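Local coordinates for designed protein (PDB 6IEV), which is a designed protein of thioredoxin fold, studied for its stability at high temperature, with no established catalytic function, at residues 35-46 against 92-101. Numbering follows the deposited sequence.
Sequences TASNRISVIVFT and VPTFVIEKGG
V44 lays its CG2 methyl over one face of the F95 ring, 3.4 Å from F95 CE1. V44 turns CG2 away from its backbone N (CG1 at chi1 67°), which brings that methyl onto the ring; the two side chains run alongside each other. The F45 ring sits on the opposite face of the sheet. The backbone O of T94 lies at its edge, in the ring plane, and V96 CG2 approaches obliquely, 3.7 Å from F45 CE1. I40 and I97 meet on the F95 side through their CG2 methyls.

The strands 40-46 and 94-99 are antiparallel. S41/E98, I43/V96 and F45/T94 are hydrogen-bonded pairs, each closed by two N-H...O bonds. F45 N to T94 O is nearly straight, 2.8 Å and 177°. P93, after a cis peptide bond, leads into the strand. This is the cis-proline position characteristic of thioredoxin folds.

Beyond the paired strands the end of helix 28-35 and the loop that follows it are tied to the 99-101 turn. K99 NZ donates to N38 O at 2.9 Å, on a lone pair, and the lysine chain bends at chi3 and chi4 to get there. G100 N bonds S37 O. G101 N donates to T35 O. S37 OG takes the N-H of R39 in an ST turn. E98 OE2 is 3.4 Å from T35 OG1 but is hydrogen-bonded to Y87 OH, while T35 OG1 bonds L31 O.

Strand 70-76 flanks 40-46 in parallel, and strand 102-108 flanks 94-99 antiparallel. Helix 53-66 packs on V42, V44 and F95. Helix 112-123 packs on I40, F95 and I97.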
ATOM      1  N   THR A  35      -2.992 -23.233  -2.702  1.00 59.06           N
ATOM      2  CA  THR A  35      -2.179 -22.670  -3.770  1.00 57.77           C
ATOM      3  C   THR A  35      -2.670 -23.042  -5.159  1.00 64.38           C
ATOM      4  O   THR A  35      -2.235 -22.413  -6.128  1.00 69.78           O
ATOM      5  CB  THR A  35      -0.725 -23.109  -3.613  1.00 56.79           C
ATOM      6  OG1 THR A  35      -0.639 -24.535  -3.704  1.00 49.73           O
ATOM      7  CG2 THR A  35      -0.172 -22.633  -2.276  1.00 53.99           C
ATOM      8  N   ALA A  36      -3.564 -24.024  -5.287  1.00 59.19           N
ATOM      9  CA  ALA A  36      -4.056 -24.388  -6.611  1.00 61.88           C
ATOM     10  C   ALA A  36      -4.891 -23.281  -7.246  1.00 66.54           C
ATOM     11  O   ALA A  36      -5.173 -23.353  -8.447  1.00 72.68           O
ATOM     12  CB  ALA A  36      -4.882 -25.673  -6.537  1.00 55.88           C
ATOM     13  N   SER A  37      -5.293 -22.280  -6.467  1.00 53.16           N
ATOM     14  CA  SER A  37      -5.994 -21.117  -6.988  1.00 62.55           C
ATOM     15  C   SER A  37      -5.140 -20.378  -8.017  1.00 67.47           C
ATOM     16  O   SER A  37      -3.911 -20.502  -8.059  1.00 62.65           O
ATOM     17  CB  SER A  37      -6.344 -20.151  -5.853  1.00 62.36           C
ATOM     18  OG  SER A  37      -6.305 -18.819  -6.312  1.00 69.90           O
ATOM     19  N   ASN A  38      -5.813 -19.585  -8.848  1.00 67.81           N
ATOM     20  CA  ASN A  38      -5.117 -18.740  -9.806  1.00 63.74           C
ATOM     21  C   ASN A  38      -4.748 -17.380  -9.230  1.00 52.93           C
ATOM     22  O   ASN A  38      -4.066 -16.602  -9.903  1.00 56.89           O
ATOM     23  CB  ASN A  38      -5.966 -18.561 -11.064  1.00 73.43           C
ATOM     24  CG  ASN A  38      -5.665 -19.609 -12.113  1.00 92.90           C
ATOM     25  OD1 ASN A  38      -6.569 -20.277 -12.622  1.00100.34           O
ATOM     26  ND2 ASN A  38      -4.381 -19.770 -12.435  1.00 99.35           N
ATOM     27  N   ARG A  39      -5.117 -17.101  -7.984  1.00 52.44           N
ATOM     28  CA  ARG A  39      -4.498 -16.009  -7.255  1.00 55.54           C
ATOM     29  C   ARG A  39      -3.051 -16.342  -6.907  1.00 56.25           C
ATOM     30  O   ARG A  39      -2.608 -17.487  -6.980  1.00 65.16           O
ATOM     31  CB  ARG A  39      -5.279 -15.703  -5.980  1.00 56.74           C
ATOM     32  CG  ARG A  39      -6.696 -15.220  -6.238  1.00 57.41           C
ATOM     33  CD  ARG A  39      -7.617 -15.466  -5.045  1.00 60.06           C
ATOM     34  NE  ARG A  39      -7.272 -14.647  -3.880  1.00 54.97           N
ATOM     35  CZ  ARG A  39      -7.602 -13.369  -3.734  1.00 53.55           C
ATOM     36  NH1 ARG A  39      -8.300 -12.748  -4.679  1.00 58.40           N
ATOM     37  NH2 ARG A  39      -7.242 -12.711  -2.642  1.00 45.16           N
ATOM     38  N   ILE A  40      -2.302 -15.307  -6.566  1.00 50.73           N
ATOM     39  CA  ILE A  40      -0.924 -15.453  -6.129  1.00 40.13           C
ATOM     40  C   ILE A  40      -0.928 -15.736  -4.634  1.00 52.07           C
ATOM     41  O   ILE A  40      -1.569 -15.019  -3.851  1.00 53.42           O
ATOM     42  CB  ILE A  40      -0.105 -14.200  -6.466  1.00 48.13           C
ATOM     43  CG1 ILE A  40       0.095 -14.109  -7.982  1.00 46.53           C
ATOM     44  CG2 ILE A  40       1.225 -14.195  -5.722  1.00 44.74           C
ATOM     45  CD1 ILE A  40       1.137 -13.102  -8.380  1.00 55.45           C
ATOM     46  N   SER A  41      -0.251 -16.811  -4.243  1.00 39.27           N
ATOM     47  CA  SER A  41      -0.090 -17.191  -2.851  1.00 42.64           C
ATOM     48  C   SER A  41       1.340 -16.916  -2.392  1.00 47.89           C
ATOM     49  O   SER A  41       2.304 -17.229  -3.103  1.00 56.31           O
ATOM     50  CB  SER A  41      -0.419 -18.679  -2.664  1.00 47.38           C
ATOM     51  OG  SER A  41      -1.473 -19.091  -3.518  1.00 51.77           O
ATOM     52  N   VAL A  42       1.480 -16.376  -1.189  1.00 43.72           N
ATOM     53  CA  VAL A  42       2.781 -16.188  -0.559  1.00 37.24           C
ATOM     54  C   VAL A  42       2.822 -17.013   0.718  1.00 40.76           C
ATOM     55  O   VAL A  42       1.984 -16.827   1.607  1.00 44.45           O
ATOM     56  CB  VAL A  42       3.039 -14.713  -0.230  1.00 41.92           C
ATOM     57  CG1 VAL A  42       4.407 -14.586   0.423  1.00 42.57           C
ATOM     58  CG2 VAL A  42       2.883 -13.831  -1.482  1.00 35.61           C
ATOM     59  N   ILE A  43       3.796 -17.912   0.823  1.00 39.34           N
ATOM     60  CA  ILE A  43       3.879 -18.845   1.945  1.00 40.73           C
ATOM     61  C   ILE A  43       5.196 -18.619   2.661  1.00 37.70           C
ATOM     62  O   ILE A  43       6.260 -18.643   2.034  1.00 46.87           O
ATOM     63  CB  ILE A  43       3.774 -20.311   1.490  1.00 38.41           C
ATOM     64  CG1 ILE A  43       2.639 -20.476   0.487  1.00 38.31           C
ATOM     65  CG2 ILE A  43       3.606 -21.241   2.693  1.00 34.88           C
ATOM     66  CD1 ILE A  43       2.983 -21.481  -0.599  1.00 42.82           C
ATOM     67  N   VAL A  44       5.129 -18.397   3.959  1.00 36.01           N
ATOM     68  CA  VAL A  44       6.321 -18.319   4.782  1.00 36.11           C
ATOM     69  C   VAL A  44       6.460 -19.647   5.528  1.00 39.12           C
ATOM     70  O   VAL A  44       5.505 -20.125   6.157  1.00 37.84           O
ATOM     71  CB  VAL A  44       6.273 -17.121   5.748  1.00 38.38           C
ATOM     72  CG1 VAL A  44       5.198 -17.283   6.799  1.00 34.31           C
ATOM     73  CG2 VAL A  44       7.616 -16.937   6.410  1.00 38.91           C
ATOM     74  N   PHE A  45       7.626 -20.268   5.398  1.00 33.74           N
ATOM     75  CA  PHE A  45       7.976 -21.483   6.134  1.00 41.22           C
ATOM     76  C   PHE A  45       8.878 -21.083   7.290  1.00 42.21           C
ATOM     77  O   PHE A  45      10.004 -20.639   7.058  1.00 41.68           O
ATOM     78  CB  PHE A  45       8.712 -22.478   5.228  1.00 42.66           C
ATOM     79  CG  PHE A  45       7.859 -23.056   4.136  1.00 46.68           C
ATOM     80  CD1 PHE A  45       7.626 -22.341   2.962  1.00 47.43           C
ATOM     81  CD2 PHE A  45       7.285 -24.315   4.280  1.00 43.48           C
ATOM     82  CE1 PHE A  45       6.830 -22.874   1.952  1.00 48.27           C
ATOM     83  CE2 PHE A  45       6.498 -24.854   3.286  1.00 36.97           C
ATOM     84  CZ  PHE A  45       6.260 -24.138   2.120  1.00 47.77           C
ATOM     85  N   THR A  46       8.422 -21.305   8.524  1.00 40.78           N
ATOM     86  CA  THR A  46       9.121 -20.822   9.710  1.00 50.08           C
ATOM     87  C   THR A  46       9.252 -21.923  10.749  1.00 55.94           C
ATOM     88  O   THR A  46       8.740 -23.033  10.588  1.00 61.97           O
ATOM     89  CB  THR A  46       8.414 -19.636  10.376  1.00 54.32           C
ATOM     90  OG1 THR A  46       7.118 -20.051  10.830  1.00 63.15           O
ATOM     91  CG2 THR A  46       8.283 -18.493   9.423  1.00 56.72           C
ATOM     92  N   VAL A  92      15.082 -21.995   7.121  1.00 67.35           N
ATOM     93  CA  VAL A  92      13.956 -21.169   7.536  1.00 62.98           C
ATOM     94  C   VAL A  92      14.520 -19.866   8.090  1.00 67.66           C
ATOM     95  O   VAL A  92      15.658 -19.843   8.575  1.00 77.41           O
ATOM     96  CB  VAL A  92      13.068 -21.887   8.567  1.00 63.98           C
ATOM     97  CG1 VAL A  92      12.625 -23.255   8.051  1.00 59.61           C
ATOM     98  CG2 VAL A  92      13.770 -21.983   9.915  1.00 63.15           C
ATOM     99  N   PRO A  93      13.792 -18.751   7.995  1.00 65.22           N
ATOM    100  CA  PRO A  93      12.520 -18.694   7.271  1.00 61.51           C
ATOM    101  C   PRO A  93      12.746 -18.608   5.774  1.00 62.45           C
ATOM    102  O   PRO A  93      13.758 -18.072   5.331  1.00 72.75           O
ATOM    103  CB  PRO A  93      11.867 -17.423   7.809  1.00 57.65           C
ATOM    104  CG  PRO A  93      13.016 -16.557   8.165  1.00 59.79           C
ATOM    105  CD  PRO A  93      14.079 -17.490   8.696  1.00 65.82           C
ATOM    106  N   THR A  94      11.821 -19.170   5.007  1.00 59.10           N
ATOM    107  CA  THR A  94      11.825 -19.058   3.557  1.00 55.25           C
ATOM    108  C   THR A  94      10.434 -18.662   3.094  1.00 51.12           C
ATOM    109  O   THR A  94       9.432 -19.137   3.635  1.00 51.36           O
ATOM    110  CB  THR A  94      12.249 -20.373   2.874  1.00 50.90           C
ATOM    111  OG1 THR A  94      13.592 -20.681   3.242  1.00 60.66           O
ATOM    112  CG2 THR A  94      12.180 -20.249   1.355  1.00 49.50           C
ATOM    113  N   PHE A  95      10.388 -17.792   2.093  1.00 48.21           N
ATOM    114  CA  PHE A  95       9.161 -17.397   1.434  1.00 40.39           C
ATOM    115  C   PHE A  95       9.078 -18.057   0.069  1.00 41.67           C
ATOM    116  O   PHE A  95      10.051 -18.058  -0.683  1.00 49.45           O
ATOM    117  CB  PHE A  95       9.117 -15.882   1.274  1.00 45.13           C
ATOM    118  CG  PHE A  95       9.089 -15.144   2.576  1.00 43.84           C
ATOM    119  CD1 PHE A  95       7.884 -14.875   3.198  1.00 38.01           C
ATOM    120  CD2 PHE A  95      10.268 -14.727   3.184  1.00 41.71           C
ATOM    121  CE1 PHE A  95       7.842 -14.197   4.400  1.00 40.29           C
ATOM    122  CE2 PHE A  95      10.240 -14.040   4.386  1.00 34.98           C
ATOM    123  CZ  PHE A  95       9.024 -13.782   4.998  1.00 39.48           C
ATOM    124  N   VAL A  96       7.904 -18.581  -0.265  1.00 39.13           N
ATOM    125  CA  VAL A  96       7.627 -19.139  -1.583  1.00 33.93           C
ATOM    126  C   VAL A  96       6.445 -18.386  -2.182  1.00 42.69           C
ATOM    127  O   VAL A  96       5.455 -18.120  -1.488  1.00 42.11           O
ATOM    128  CB  VAL A  96       7.319 -20.644  -1.508  1.00 47.81           C
ATOM    129  CG1 VAL A  96       6.883 -21.162  -2.874  1.00 52.71           C
ATOM    130  CG2 VAL A  96       8.547 -21.424  -0.981  1.00 45.34           C
ATOM    131  N   ILE A  97       6.556 -18.018  -3.451  1.00 37.44           N
ATOM    132  CA  ILE A  97       5.466 -17.367  -4.166  1.00 43.64           C
ATOM    133  C   ILE A  97       4.941 -18.331  -5.214  1.00 48.57           C
ATOM    134  O   ILE A  97       5.706 -18.813  -6.055  1.00 55.84           O
ATOM    135  CB  ILE A  97       5.912 -16.042  -4.799  1.00 45.57           C
ATOM    136  CG1 ILE A  97       6.520 -15.150  -3.721  1.00 45.47           C
ATOM    137  CG2 ILE A  97       4.726 -15.348  -5.458  1.00 45.75           C
ATOM    138  CD1 ILE A  97       7.095 -13.859  -4.260  1.00 50.76           C
ATOM    139  N   GLU A  98       3.634 -18.588  -5.186  1.00 47.24           N
ATOM    140  CA  GLU A  98       3.022 -19.565  -6.069  1.00 45.94           C
ATOM    141  C   GLU A  98       1.812 -18.968  -6.768  1.00 45.83           C
ATOM    142  O   GLU A  98       1.156 -18.059  -6.254  1.00 46.60           O
ATOM    143  CB  GLU A  98       2.595 -20.814  -5.302  1.00 50.89           C
ATOM    144  CG  GLU A  98       3.767 -21.655  -4.807  1.00 71.45           C
ATOM    145  CD  GLU A  98       3.588 -23.133  -5.089  1.00 79.06           C
ATOM    146  OE1 GLU A  98       4.555 -23.772  -5.557  1.00 86.15           O
ATOM    147  OE2 GLU A  98       2.480 -23.652  -4.841  1.00 85.94           O
ATOM    148  N   LYS A  99       1.501 -19.522  -7.935  1.00 52.43           N
ATOM    149  CA  LYS A  99       0.273 -19.199  -8.646  1.00 52.60           C
ATOM    150  C   LYS A  99      -0.133 -20.429  -9.439  1.00 53.80           C
ATOM    151  O   LYS A  99       0.704 -21.020 -10.123  1.00 62.05           O
ATOM    152  CB  LYS A  99       0.464 -17.991  -9.565  1.00 56.95           C
ATOM    153  CG  LYS A  99      -0.731 -17.658 -10.434  1.00 63.19           C
ATOM    154  CD  LYS A  99      -0.604 -16.249 -11.013  1.00 69.30           C
ATOM    155  CE  LYS A  99      -1.206 -16.168 -12.418  1.00 75.70           C
ATOM    156  NZ  LYS A  99      -2.684 -16.362 -12.422  1.00 78.99           N
ATOM    157  N   GLY A 100      -1.383 -20.848  -9.286  1.00 52.10           N
ATOM    158  CA  GLY A 100      -1.836 -22.059  -9.965  1.00 62.00           C
ATOM    159  C   GLY A 100      -0.967 -23.270  -9.708  1.00 74.42           C
ATOM    160  O   GLY A 100      -0.705 -24.058 -10.630  1.00 85.39           O
ATOM    161  N   GLY A 101      -0.484 -23.429  -8.476  1.00 68.93           N
ATOM    162  CA  GLY A 101       0.333 -24.570  -8.117  1.00 69.66           C
ATOM    163  C   GLY A 101       1.755 -24.544  -8.637  1.00 70.92           C
ATOM    164  O   GLY A 101       2.522 -25.465  -8.340  1.00 78.08           O
TER